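Local coordinates for protein beta-hexosaminidase (Neisseria gonorrhoeae, PDB 6JTJ) that probably cleaves terminal beta-1,4-linked N-acetylglucosamine from peptidoglycan fragments during cell-wall recycling, as a NagZ-type enzyme of glycoside hydrolase family 3, at residues A53-E58 against T89-A94; D229-D234 against A238-P243; Q264-P269 against S273-K278. One frame throughout, in Å; residues are numbered along the deposited sequence.

Contact 1 of 3, residues A53-E58 against T89-A94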
ATOM      1  N   ALA C  53      17.207  -0.873  16.407  1.00 44.19           N
ATOM      2  CA  ALA C  53      17.207   0.548  16.748  1.00 46.98           C
ATOM      3  C   ALA C  53      18.459   1.269  16.262  1.00 45.95           C
ATOM      4  O   ALA C  53      18.942   0.989  15.158  1.00 48.33           O
ATOM      5  CB  ALA C  53      16.991   0.718  18.257  1.00 47.51           C
ATOM      6  N   PHE C  54      18.986   2.196  17.056  1.00 49.22           N
ATOM      7  CA  PHE C  54      20.001   3.130  16.568  1.00 53.19           C
ATOM      8  C   PHE C  54      21.446   2.607  16.634  1.00 54.15           C
ATOM      9  O   PHE C  54      22.304   3.079  15.887  1.00 51.28           O
ATOM     10  CB  PHE C  54      19.894   4.446  17.335  1.00 57.21           C
ATOM     11  CG  PHE C  54      18.497   5.011  17.383  1.00 62.07           C
ATOM     12  CD1 PHE C  54      17.787   5.250  16.207  1.00 61.73           C
ATOM     13  CD2 PHE C  54      17.894   5.305  18.596  1.00 65.70           C
ATOM     14  CE1 PHE C  54      16.504   5.769  16.244  1.00 63.12           C
ATOM     15  CE2 PHE C  54      16.611   5.833  18.641  1.00 64.91           C
ATOM     16  CZ  PHE C  54      15.917   6.064  17.466  1.00 63.93           C
ATOM     17  N   ARG C  55      21.706   1.647  17.519  1.00 55.36           N
ATOM     18  CA  ARG C  55      23.043   1.090  17.719  1.00 55.90           C
ATOM     19  C   ARG C  55      22.939  -0.403  17.912  1.00 55.71           C
ATOM     20  O   ARG C  55      21.946  -0.887  18.437  1.00 51.54           O
ATOM     21  CB  ARG C  55      23.691   1.698  18.966  1.00 62.27           C
ATOM     22  CG  ARG C  55      23.961   3.197  18.891  1.00 68.24           C
ATOM     23  CD  ARG C  55      24.881   3.574  17.732  1.00 76.24           C
ATOM     24  NE  ARG C  55      26.138   2.814  17.735  1.00 84.47           N
ATOM     25  CZ  ARG C  55      27.182   3.069  18.526  1.00 88.63           C
ATOM     26  NH1 ARG C  55      27.144   4.068  19.403  1.00 88.63           N
ATOM     27  NH2 ARG C  55      28.279   2.319  18.445  1.00 91.34           N
ATOM     28  N   LEU C  56      23.954  -1.144  17.486  1.00 56.70           N
ATOM     29  CA  LEU C  56      23.915  -2.596  17.620  1.00 58.07           C
ATOM     30  C   LEU C  56      23.957  -3.015  19.075  1.00 58.50           C
ATOM     31  O   LEU C  56      24.709  -2.451  19.858  1.00 59.20           O
ATOM     32  CB  LEU C  56      25.105  -3.241  16.914  1.00 60.98           C
ATOM     33  CG  LEU C  56      25.246  -3.062  15.407  1.00 61.36           C
ATOM     34  CD1 LEU C  56      26.448  -3.857  14.913  1.00 62.48           C
ATOM     35  CD2 LEU C  56      23.979  -3.463  14.665  1.00 58.85           C
ATOM     36  N   THR C  57      23.128  -3.990  19.430  1.00 58.22           N
ATOM     37  CA  THR C  57      23.257  -4.667  20.697  1.00 61.15           C
ATOM     38  C   THR C  57      24.252  -5.800  20.513  1.00 65.33           C
ATOM     39  O   THR C  57      24.610  -6.151  19.392  1.00 63.71           O
ATOM     40  CB  THR C  57      21.937  -5.288  21.166  1.00 63.17           C
ATOM     41  OG1 THR C  57      21.551  -6.326  20.255  1.00 61.26           O
ATOM     42  CG2 THR C  57      20.841  -4.223  21.285  1.00 64.47           C
ATOM     43  N   GLU C  58      24.682  -6.370  21.631  1.00 67.82           N
ATOM     44  CA  GLU C  58      25.635  -7.466  21.613  1.00 67.68           C
ATOM     45  C   GLU C  58      25.023  -8.690  20.953  1.00 61.10           C
ATOM     46  O   GLU C  58      25.707  -9.409  20.236  1.00 60.84           O
ATOM     47  CB  GLU C  58      26.102  -7.809  23.031  1.00 72.45           C
ATOM     48  CG  GLU C  58      27.529  -8.324  23.118  1.00 75.42           C
ATOM     49  CD  GLU C  58      28.557  -7.304  22.623  1.00 80.03           C
ATOM     50  OE1 GLU C  58      28.398  -6.082  22.883  1.00 78.97           O
ATOM     51  OE2 GLU C  58      29.532  -7.721  21.959  1.00 82.05           O
ATOM     52  N   THR C  89      26.509   2.362  10.727  1.00 41.75           N
ATOM     53  CA  THR C  89      26.978   1.658   9.537  1.00 42.93           C
ATOM     54  C   THR C  89      28.423   1.216   9.727  1.00 45.72           C
ATOM     55  O   THR C  89      28.807   0.141   9.281  1.00 46.74           O
ATOM     56  CB  THR C  89      26.815   2.481   8.240  1.00 40.20           C
ATOM     57  OG1 THR C  89      27.485   3.736   8.354  1.00 42.26           O
ATOM     58  CG2 THR C  89      25.335   2.737   7.944  1.00 43.13           C
ATOM     59  N   ALA C  90      29.217   2.049  10.396  1.00 50.84           N
ATOM     60  CA  ALA C  90      30.617   1.725  10.627  1.00 49.43           C
ATOM     61  C   ALA C  90      30.732   0.473  11.484  1.00 49.58           C
ATOM     62  O   ALA C  90      31.472  -0.445  11.138  1.00 50.92           O
ATOM     63  CB  ALA C  90      31.335   2.886  11.280  1.00 53.32           C
ATOM     64  N   GLU C  91      29.977   0.414  12.575  1.00 48.88           N
ATOM     65  CA  GLU C  91      30.046  -0.751  13.447  1.00 51.43           C
ATOM     66  C   GLU C  91      29.496  -2.015  12.777  1.00 50.98           C
ATOM     67  O   GLU C  91      29.967  -3.102  13.054  1.00 45.93           O
ATOM     68  CB  GLU C  91      29.390  -0.481  14.814  1.00 55.33           C
ATOM     69  CG  GLU C  91      27.876  -0.397  14.829  1.00 59.17           C
ATOM     70  CD  GLU C  91      27.318  -0.104  16.210  1.00 63.58           C
ATOM     71  OE1 GLU C  91      28.034  -0.372  17.182  1.00 64.37           O
ATOM     72  OE2 GLU C  91      26.177   0.402  16.348  1.00 61.59           O
ATOM     73  N   ILE C  92      28.517  -1.877  11.888  1.00 49.11           N
ATOM     74  CA  ILE C  92      28.063  -3.018  11.090  1.00 47.09           C
ATOM     75  C   ILE C  92      29.182  -3.521  10.180  1.00 45.76           C
ATOM     76  O   ILE C  92      29.396  -4.726  10.060  1.00 46.58           O
ATOM     77  CB  ILE C  92      26.820  -2.657  10.232  1.00 48.02           C
ATOM     78  CG1 ILE C  92      25.588  -2.532  11.133  1.00 49.00           C
ATOM     79  CG2 ILE C  92      26.570  -3.701   9.150  1.00 45.82           C
ATOM     80  CD1 ILE C  92      24.436  -1.771  10.513  1.00 50.16           C
ATOM     81  N   LYS C  93      29.858  -2.597   9.518  1.00 43.69           N
ATOM     82  CA  LYS C  93      30.905  -2.944   8.567  1.00 47.70           C
ATOM     83  C   LYS C  93      32.127  -3.547   9.260  1.00 51.94           C
ATOM     84  O   LYS C  93      32.796  -4.414   8.703  1.00 51.36           O
ATOM     85  CB  LYS C  93      31.314  -1.722   7.740  1.00 46.04           C
ATOM     86  CG  LYS C  93      30.185  -1.163   6.884  1.00 49.46           C
ATOM     87  CD  LYS C  93      30.657  -0.663   5.530  1.00 51.15           C
ATOM     88  CE  LYS C  93      29.489  -0.484   4.552  1.00 53.00           C
ATOM     89  NZ  LYS C  93      29.041  -1.749   3.868  1.00 49.51           N
ATOM     90  N   ALA C  94      32.405  -3.090  10.480  1.00 54.18           N
ATOM     91  CA  ALA C  94      33.575  -3.551  11.232  1.00 52.07           C
ATOM     92  C   ALA C  94      33.506  -5.019  11.645  1.00 52.86           C
ATOM     93  O   ALA C  94      34.528  -5.609  11.970  1.00 54.19           O
ATOM     94  CB  ALA C  94      33.780  -2.674  12.462  1.00 52.84           C
TER

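Contact 2 of 3, residues D229-D234 against A238-P243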
ATOM      1  N   ASP C 229      -2.978 -10.617 -11.381  1.00 34.81           N
ATOM      2  CA  ASP C 229      -2.876  -9.914 -12.665  1.00 32.60           C
ATOM      3  C   ASP C 229      -3.202 -10.951 -13.723  1.00 31.79           C
ATOM      4  O   ASP C 229      -2.411 -11.835 -13.987  1.00 31.76           O
ATOM      5  CB  ASP C 229      -1.445  -9.349 -12.847  1.00 32.38           C
ATOM      6  CG  ASP C 229      -1.274  -8.478 -14.104  1.00 32.76           C
ATOM      7  OD1 ASP C 229      -1.963  -8.705 -15.117  1.00 32.09           O
ATOM      8  OD2 ASP C 229      -0.402  -7.565 -14.092  1.00 31.28           O
ATOM      9  N   GLY C 230      -4.363 -10.811 -14.350  1.00 31.40           N
ATOM     10  CA  GLY C 230      -4.874 -11.816 -15.271  1.00 32.23           C
ATOM     11  C   GLY C 230      -4.347 -11.743 -16.692  1.00 32.82           C
ATOM     12  O   GLY C 230      -4.807 -12.487 -17.554  1.00 36.92           O
ATOM     13  N   ARG C 231      -3.392 -10.863 -16.962  1.00 30.65           N
ATOM     14  CA  ARG C 231      -2.954 -10.647 -18.333  1.00 28.95           C
ATOM     15  C   ARG C 231      -2.022 -11.726 -18.830  1.00 32.70           C
ATOM     16  O   ARG C 231      -1.457 -12.511 -18.060  1.00 32.03           O
ATOM     17  CB  ARG C 231      -2.279  -9.290 -18.464  1.00 29.46           C
ATOM     18  CG  ARG C 231      -3.197  -8.114 -18.157  1.00 28.86           C
ATOM     19  CD  ARG C 231      -2.428  -6.799 -18.234  1.00 29.18           C
ATOM     20  NE  ARG C 231      -1.429  -6.716 -17.177  1.00 28.28           N
ATOM     21  CZ  ARG C 231      -0.390  -5.888 -17.173  1.00 27.17           C
ATOM     22  NH1 ARG C 231      -0.189  -5.023 -18.162  1.00 26.14           N
ATOM     23  NH2 ARG C 231       0.455  -5.920 -16.156  1.00 27.45           N
ATOM     24  N   SER C 232      -1.845 -11.746 -20.143  1.00 36.96           N
ATOM     25  CA  SER C 232      -0.994 -12.723 -20.794  1.00 37.56           C
ATOM     26  C   SER C 232       0.433 -12.224 -20.785  1.00 38.09           C
ATOM     27  O   SER C 232       0.687 -11.026 -20.673  1.00 40.46           O
ATOM     28  CB  SER C 232      -1.445 -12.930 -22.250  1.00 37.19           C
ATOM     29  OG  SER C 232      -1.083 -11.821 -23.061  1.00 36.24           O
ATOM     30  N   LEU C 233       1.367 -13.152 -20.971  1.00 37.98           N
ATOM     31  CA  LEU C 233       2.770 -12.806 -21.081  1.00 37.84           C
ATOM     32  C   LEU C 233       3.040 -11.808 -22.201  1.00 38.54           C
ATOM     33  O   LEU C 233       3.848 -10.887 -22.043  1.00 37.41           O
ATOM     34  CB  LEU C 233       3.615 -14.066 -21.288  1.00 38.26           C
ATOM     35  CG  LEU C 233       5.129 -13.850 -21.317  1.00 38.31           C
ATOM     36  CD1 LEU C 233       5.595 -13.175 -20.039  1.00 37.53           C
ATOM     37  CD2 LEU C 233       5.840 -15.178 -21.511  1.00 39.57           C
ATOM     38  N   ASP C 234       2.371 -11.984 -23.340  1.00 41.25           N
ATOM     39  CA  ASP C 234       2.559 -11.056 -24.459  1.00 42.48           C
ATOM     40  C   ASP C 234       2.178  -9.635 -24.056  1.00 36.85           C
ATOM     41  O   ASP C 234       2.849  -8.683 -24.428  1.00 36.45           O
ATOM     42  CB  ASP C 234       1.746 -11.493 -25.692  1.00 48.75           C
ATOM     43  CG  ASP C 234       2.379 -12.680 -26.425  1.00 54.27           C
ATOM     44  OD1 ASP C 234       3.622 -12.752 -26.536  1.00 56.26           O
ATOM     45  OD2 ASP C 234       1.622 -13.543 -26.908  1.00 60.53           O
ATOM     46  N   ALA C 238       4.823  -6.544 -24.052  1.00 32.00           N
ATOM     47  CA  ALA C 238       4.572  -5.310 -24.790  1.00 32.09           C
ATOM     48  C   ALA C 238       4.716  -4.048 -23.935  1.00 33.40           C
ATOM     49  O   ALA C 238       4.834  -2.951 -24.476  1.00 34.77           O
ATOM     50  CB  ALA C 238       3.185  -5.364 -25.420  1.00 32.64           C
ATOM     51  N   ALA C 239       4.647  -4.175 -22.607  1.00 31.25           N
ATOM     52  CA  ALA C 239       4.605  -2.987 -21.751  1.00 28.13           C
ATOM     53  C   ALA C 239       5.412  -3.168 -20.473  1.00 25.48           C
ATOM     54  O   ALA C 239       6.571  -2.735 -20.413  1.00 23.09           O
ATOM     55  CB  ALA C 239       3.155  -2.620 -21.443  1.00 28.20           C
ATOM     56  N   ASP C 240       4.825  -3.827 -19.468  1.00 24.04           N
ATOM     57  CA  ASP C 240       5.383  -3.789 -18.097  1.00 22.56           C
ATOM     58  C   ASP C 240       6.804  -4.367 -18.000  1.00 22.33           C
ATOM     59  O   ASP C 240       7.630  -3.870 -17.240  1.00 19.42           O
ATOM     60  CB  ASP C 240       4.478  -4.536 -17.136  1.00 22.79           C
ATOM     61  CG  ASP C 240       3.043  -4.029 -17.149  1.00 23.16           C
ATOM     62  OD1 ASP C 240       2.416  -4.056 -18.218  1.00 23.66           O
ATOM     63  OD2 ASP C 240       2.532  -3.622 -16.085  1.00 22.75           O
ATOM     64  N   LEU C 241       7.098  -5.383 -18.811  1.00 22.41           N
ATOM     65  CA  LEU C 241       8.430  -6.006 -18.806  1.00 23.05           C
ATOM     66  C   LEU C 241       9.501  -5.203 -19.479  1.00 21.34           C
ATOM     67  O   LEU C 241      10.687  -5.371 -19.176  1.00 23.76           O
ATOM     68  CB  LEU C 241       8.383  -7.414 -19.429  1.00 22.89           C
ATOM     69  CG  LEU C 241       7.937  -8.502 -18.465  1.00 23.24           C
ATOM     70  CD1 LEU C 241       7.515  -9.764 -19.223  1.00 23.53           C
ATOM     71  CD2 LEU C 241       9.020  -8.825 -17.459  1.00 23.48           C
ATOM     72  N   ALA C 242       9.133  -4.328 -20.392  1.00 22.73           N
ATOM     73  CA  ALA C 242      10.151  -3.668 -21.211  1.00 22.80           C
ATOM     74  C   ALA C 242      11.158  -2.867 -20.385  1.00 23.22           C
ATOM     75  O   ALA C 242      12.357  -2.925 -20.660  1.00 23.50           O
ATOM     76  CB  ALA C 242       9.508  -2.818 -22.297  1.00 23.40           C
ATOM     77  N   PRO C 243      10.693  -2.118 -19.364  1.00 23.14           N
ATOM     78  CA  PRO C 243      11.696  -1.375 -18.561  1.00 22.70           C
ATOM     79  C   PRO C 243      12.681  -2.282 -17.808  1.00 22.15           C
ATOM     80  O   PRO C 243      13.838  -1.918 -17.643  1.00 22.18           O
ATOM     81  CB  PRO C 243      10.849  -0.562 -17.581  1.00 23.39           C
ATOM     82  CG  PRO C 243       9.501  -0.458 -18.227  1.00 24.05           C
ATOM     83  CD  PRO C 243       9.320  -1.685 -19.075  1.00 23.25           C
TER

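Contact 3 of 3, residues Q264-P269 against S273-K278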
ATOM      1  N   GLN C 264      -1.913 -16.642 -15.939  1.00 35.21           N
ATOM      2  CA  GLN C 264      -1.623 -17.111 -17.293  1.00 36.35           C
ATOM      3  C   GLN C 264      -0.186 -17.578 -17.477  1.00 37.02           C
ATOM      4  O   GLN C 264       0.123 -18.221 -18.476  1.00 37.18           O
ATOM      5  CB  GLN C 264      -1.944 -16.032 -18.331  1.00 39.61           C
ATOM      6  CG  GLN C 264      -3.434 -15.810 -18.534  1.00 42.69           C
ATOM      7  CD  GLN C 264      -3.720 -15.122 -19.852  1.00 47.05           C
ATOM      8  OE1 GLN C 264      -3.217 -15.529 -20.898  1.00 53.65           O
ATOM      9  NE2 GLN C 264      -4.494 -14.045 -19.806  1.00 48.57           N
ATOM     10  N   VAL C 265       0.710 -17.193 -16.569  1.00 36.87           N
ATOM     11  CA  VAL C 265       2.107 -17.606 -16.666  1.00 35.18           C
ATOM     12  C   VAL C 265       2.421 -18.643 -15.599  1.00 35.11           C
ATOM     13  O   VAL C 265       3.173 -19.565 -15.853  1.00 35.11           O
ATOM     14  CB  VAL C 265       3.065 -16.400 -16.553  1.00 34.76           C
ATOM     15  CG1 VAL C 265       4.528 -16.848 -16.539  1.00 33.78           C
ATOM     16  CG2 VAL C 265       2.840 -15.425 -17.702  1.00 34.21           C
ATOM     17  N   ASP C 266       1.910 -18.447 -14.390  1.00 35.09           N
ATOM     18  CA  ASP C 266       2.200 -19.355 -13.293  1.00 36.32           C
ATOM     19  C   ASP C 266       1.226 -19.100 -12.165  1.00 36.32           C
ATOM     20  O   ASP C 266       0.772 -17.971 -11.951  1.00 34.17           O
ATOM     21  CB  ASP C 266       3.654 -19.178 -12.782  1.00 38.53           C
ATOM     22  CG  ASP C 266       4.113 -20.321 -11.885  1.00 39.50           C
ATOM     23  OD1 ASP C 266       3.308 -21.212 -11.571  1.00 42.98           O
ATOM     24  OD2 ASP C 266       5.285 -20.344 -11.475  1.00 40.21           O
ATOM     25  N   THR C 267       0.901 -20.168 -11.448  1.00 35.60           N
ATOM     26  CA  THR C 267      -0.044 -20.100 -10.338  1.00 36.81           C
ATOM     27  C   THR C 267       0.621 -19.560  -9.084  1.00 34.84           C
ATOM     28  O   THR C 267      -0.049 -19.233  -8.115  1.00 37.48           O
ATOM     29  CB  THR C 267      -0.601 -21.493 -10.009  1.00 38.44           C
ATOM     30  OG1 THR C 267       0.503 -22.367  -9.763  1.00 39.24           O
ATOM     31  CG2 THR C 267      -1.418 -22.017 -11.175  1.00 38.85           C
ATOM     32  N   LYS C 268       1.944 -19.506  -9.090  1.00 35.91           N
ATOM     33  CA  LYS C 268       2.684 -19.004  -7.944  1.00 35.01           C
ATOM     34  C   LYS C 268       3.022 -17.527  -8.087  1.00 32.08           C
ATOM     35  O   LYS C 268       3.258 -17.055  -9.197  1.00 26.57           O
ATOM     36  CB  LYS C 268       3.973 -19.791  -7.786  1.00 38.45           C
ATOM     37  CG  LYS C 268       3.721 -21.242  -7.421  1.00 41.68           C
ATOM     38  CD  LYS C 268       5.000 -22.045  -7.458  1.00 43.60           C
ATOM     39  CE  LYS C 268       4.730 -23.453  -6.937  1.00 47.13           C
ATOM     40  NZ  LYS C 268       5.950 -24.288  -6.748  1.00 48.23           N
ATOM     41  N   PRO C 269       3.055 -16.796  -6.956  1.00 29.13           N
ATOM     42  CA  PRO C 269       3.554 -15.418  -6.999  1.00 28.60           C
ATOM     43  C   PRO C 269       4.954 -15.376  -7.607  1.00 28.28           C
ATOM     44  O   PRO C 269       5.730 -16.312  -7.430  1.00 27.00           O
ATOM     45  CB  PRO C 269       3.616 -14.996  -5.528  1.00 30.07           C
ATOM     46  CG  PRO C 269       2.839 -16.018  -4.776  1.00 29.89           C
ATOM     47  CD  PRO C 269       2.849 -17.273  -5.584  1.00 27.88           C
ATOM     48  N   SER C 273       8.348 -18.175  -8.060  1.00 25.63           N
ATOM     49  CA  SER C 273       8.091 -18.847  -9.339  1.00 26.23           C
ATOM     50  C   SER C 273       9.349 -19.080 -10.164  1.00 26.52           C
ATOM     51  O   SER C 273       9.963 -18.126 -10.633  1.00 26.99           O
ATOM     52  CB  SER C 273       7.135 -18.010 -10.173  1.00 25.33           C
ATOM     53  OG  SER C 273       7.041 -18.518 -11.498  1.00 25.25           O
ATOM     54  N   GLU C 274       9.709 -20.345 -10.365  1.00 28.61           N
ATOM     55  CA  GLU C 274      10.818 -20.729 -11.252  1.00 31.98           C
ATOM     56  C   GLU C 274      10.616 -20.198 -12.645  1.00 29.83           C
ATOM     57  O   GLU C 274      11.559 -19.792 -13.311  1.00 29.39           O
ATOM     58  CB  GLU C 274      10.931 -22.246 -11.368  1.00 38.01           C
ATOM     59  CG  GLU C 274      11.462 -22.940 -10.136  1.00 44.40           C
ATOM     60  CD  GLU C 274      11.752 -24.416 -10.387  1.00 51.72           C
ATOM     61  OE1 GLU C 274      10.901 -25.101 -11.005  1.00 59.73           O
ATOM     62  OE2 GLU C 274      12.827 -24.895  -9.975  1.00 51.82           O
ATOM     63  N   ILE C 275       9.371 -20.220 -13.097  1.00 30.17           N
ATOM     64  CA  ILE C 275       9.050 -19.736 -14.429  1.00 29.85           C
ATOM     65  C   ILE C 275       9.435 -18.248 -14.539  1.00 27.30           C
ATOM     66  O   ILE C 275      10.194 -17.862 -15.431  1.00 26.80           O
ATOM     67  CB  ILE C 275       7.562 -19.991 -14.766  1.00 29.46           C
ATOM     68  CG1 ILE C 275       7.309 -21.509 -14.897  1.00 30.58           C
ATOM     69  CG2 ILE C 275       7.176 -19.290 -16.059  1.00 30.43           C
ATOM     70  CD1 ILE C 275       5.856 -21.923 -14.829  1.00 31.91           C
ATOM     71  N   TRP C 276       8.949 -17.433 -13.609  1.00 25.49           N
ATOM     72  CA  TRP C 276       9.260 -16.002 -13.650  1.00 25.63           C
ATOM     73  C   TRP C 276      10.753 -15.741 -13.480  1.00 25.56           C
ATOM     74  O   TRP C 276      11.337 -14.962 -14.226  1.00 26.89           O
ATOM     75  CB  TRP C 276       8.450 -15.210 -12.607  1.00 24.17           C
ATOM     76  CG  TRP C 276       7.079 -14.909 -13.053  1.00 23.60           C
ATOM     77  CD1 TRP C 276       5.917 -15.362 -12.505  1.00 25.24           C
ATOM     78  CD2 TRP C 276       6.708 -14.080 -14.150  1.00 22.81           C
ATOM     79  NE1 TRP C 276       4.840 -14.870 -13.197  1.00 23.95           N
ATOM     80  CE2 TRP C 276       5.304 -14.100 -14.230  1.00 23.64           C
ATOM     81  CE3 TRP C 276       7.430 -13.337 -15.090  1.00 23.32           C
ATOM     82  CZ2 TRP C 276       4.596 -13.375 -15.200  1.00 25.43           C
ATOM     83  CZ3 TRP C 276       6.740 -12.652 -16.073  1.00 24.27           C
ATOM     84  CH2 TRP C 276       5.331 -12.652 -16.108  1.00 24.77           C
ATOM     85  N   LEU C 277      11.364 -16.384 -12.494  1.00 27.29           N
ATOM     86  CA  LEU C 277      12.710 -16.030 -12.091  1.00 28.98           C
ATOM     87  C   LEU C 277      13.808 -16.729 -12.905  1.00 31.32           C
ATOM     88  O   LEU C 277      14.811 -16.101 -13.230  1.00 28.70           O
ATOM     89  CB  LEU C 277      12.897 -16.290 -10.594  1.00 29.02           C
ATOM     90  CG  LEU C 277      11.883 -15.609  -9.672  1.00 28.26           C
ATOM     91  CD1 LEU C 277      12.195 -15.936  -8.221  1.00 27.85           C
ATOM     92  CD2 LEU C 277      11.857 -14.096  -9.880  1.00 27.19           C
ATOM     93  N   LYS C 278      13.626 -18.000 -13.242  1.00 31.75           N
ATOM     94  CA  LYS C 278      14.671 -18.718 -13.969  1.00 33.68           C
ATOM     95  C   LYS C 278      14.431 -18.661 -15.452  1.00 35.81           C
ATOM     96  O   LYS C 278      15.292 -18.260 -16.218  1.00 40.44           O
ATOM     97  CB  LYS C 278      14.767 -20.169 -13.498  1.00 34.17           C
ATOM     98  CG  LYS C 278      15.276 -20.272 -12.075  1.00 36.80           C
ATOM     99  CD  LYS C 278      15.478 -21.710 -11.644  1.00 37.66           C
ATOM    100  CE  LYS C 278      16.069 -21.737 -10.251  1.00 39.25           C
ATOM    101  NZ  LYS C 278      15.978 -23.086  -9.648  1.00 40.65           N
TER
HETATM  102  O   HOH W   1       2.451 -15.746 -11.412  1.00 24.60           O

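Contact 1 of 3, residues A53-E58 against T89-A94
Glu91 reaches out from its helix to Arg55 and Leu56 in the loop 53-58, and its side chain, followed outward from CB, accounts for most of the contact. CB is directed at the loop. CG lies between the backbone N and the carbonyl carbon (chi1 73°), and the chain beyond it is extended, carrying the carboxylate clear of the helix. On the way CG passes Leu56 CD1 at 3.7 Å, the side chains sliding past each other in opposite directions, and CD lies against Leu56 CG. At the tip Arg55 takes the carboxylate side-on, with one nitrogen for each oxygen: Arg55 NE gives to Glu91 OE2 at 2.8 Å and Arg55 NH2 to Glu91 OE1 at 3.0 Å. Bends at chi2 and chi3 turn the guanidinium back to meet it, and the guanidinium and carboxylate planes stand 42° apart. Glu91 OE2 has a further donor, Leu56 N at 2.9 Å, in a nearly straight bond (171°) that comes from the opposite face of the carboxylate to Arg55 NE. Glutamate suits the place because its length brings a carboxylate to the loop, where one oxygen accepts from side chain and backbone N-H together. On the next residue of the helix, Ile92 CG1 lies 4.0 Å from Leu56 CD2, an apolar contact beside the ionic one. Leucine suits the place because Leu56 also touches Leu88 and Ile51. Ile92 also packs on Ile102 of strand 101-108. The contact ties the loop between strand 47-49 and helix 58-64 to helix 82-94, which joins the parallel strands 69-74 and 101-108 in a beta-alpha-beta crossover.

Contact 2 of 3, residues D229-D234 against A238-P243
Arg231 and Asp240 form the ionic part of this contact. The guanidinium meets the carboxylate end-on, Arg231 NH1 bonding to Asp240 OD1 at 2.8 Å and Arg231 NH2 to Asp240 OD2 at 3.1 Å. The planes are 69° apart, and both oxygens are approached from above the carboxylate plane. A second acid, Asp229, is gripped side-on: Arg231 NE bonds to Asp229 OD1 at 2.9 Å and Arg231 NH2 to Asp229 OD2 at 2.8 Å, each oxygen using its syn lone pair and lying in, or close to, the guanidinium plane. The bend at chi3 (-66°) turns the group back toward Asp229. Arginine suits the site because its planar head can serve two carboxylates along different edges.

Among bonds from the backbone, Arg231 N reaches Asp229 OD1, making an Asx turn, and Ala238 N bonds to Asp234 O at 2.9 Å, the i to i+4 spacing of the helix 233-238. Apolar packing is slight: Leu233 CD1 touches Leu241 CD1 at 4.0 Å, the side chains crossing at about a right angle, and Leu241 also leans on Leu236.

The contact joins the loop before helix 233-238 to the turn leading into helix 242-249, Asp240 lying about 10 Å, side chain to side chain, from the predicted substrate-binding residue His211. Asp229, Arg231 and Asp240 are all buried, and Asp240 OD2 accepts from Trp171 NE1 as well. With two negative groups near it, the guanidinium is probably held in its charged form, and its positive charge would ease the repulsion between the aspartates, Asp229 OD2 and Asp240 OD2 being 5.3 Å apart.

Contact 3 of 3, residues Q264-P269 against S273-K278
Val265 lays its side chain over Trp276, the pair contributing the most buried surface. Val265 CG1, anti to the backbone N (chi1 175°), sits over one face of the indole, 4.0 Å from the centroid of the six-membered ring and 28° off its normal, a CH-pi contact displaced toward the rim. The same methyl meets Ile275 CG2 at 3.6 Å, so a branched residue can fill the corner between ring and helix. Ser273 is the third large contributor and the N-cap of helix 274-284: its OG accepts from Trp276 N at 3.0 Å and donates to Asp266 OD2 at 2.5 Å, on the anti lone pair. A serine can do both at once, linking the loop to the first turn of the helix, which in sequence comes between strands 254-257 and 290-295 of the family's alpha/beta barrel. Asp266 OD2 also lies beside Ile275 CD1. Tyr262 meets the ring of Trp276 edge-to-face. At the ring's edge Trp276 NE1 gives its hydrogen to a water O 3.1 Å away; that water donates to Asp266 O and Lys268 O, holding the loop where it turns its corner. Pro269, next along, lies about 5 Å side chain to side chain from Asp294, the predicted nucleophile.

Overall arrangement
The contacts follow one another along the chain, all within the family 3 N-terminal domain. Contact 1 stands apart, on the opposite side of the chain's centre, its centre 42 Å from contact 2's and 37 Å from contact 3's; it joins the loop after strand 47-49 to helix 82-94, which connects strands 69-74 and 101-108. Contacts 2 and 3 are neighbours, 13 Å between centres, and touch: Gly230 O is 2.8 Å from Gln264 NE2, a probable hydrogen bond, and Leu233 packs on Val265. Along the chain, contact 2 falls between strands 208-212 and 254-257, contact 3 between 254-257 and 290-295. Contact 3 comes closer to the predicted nucleophile than contact 2 to a predicted substrate-binding residue.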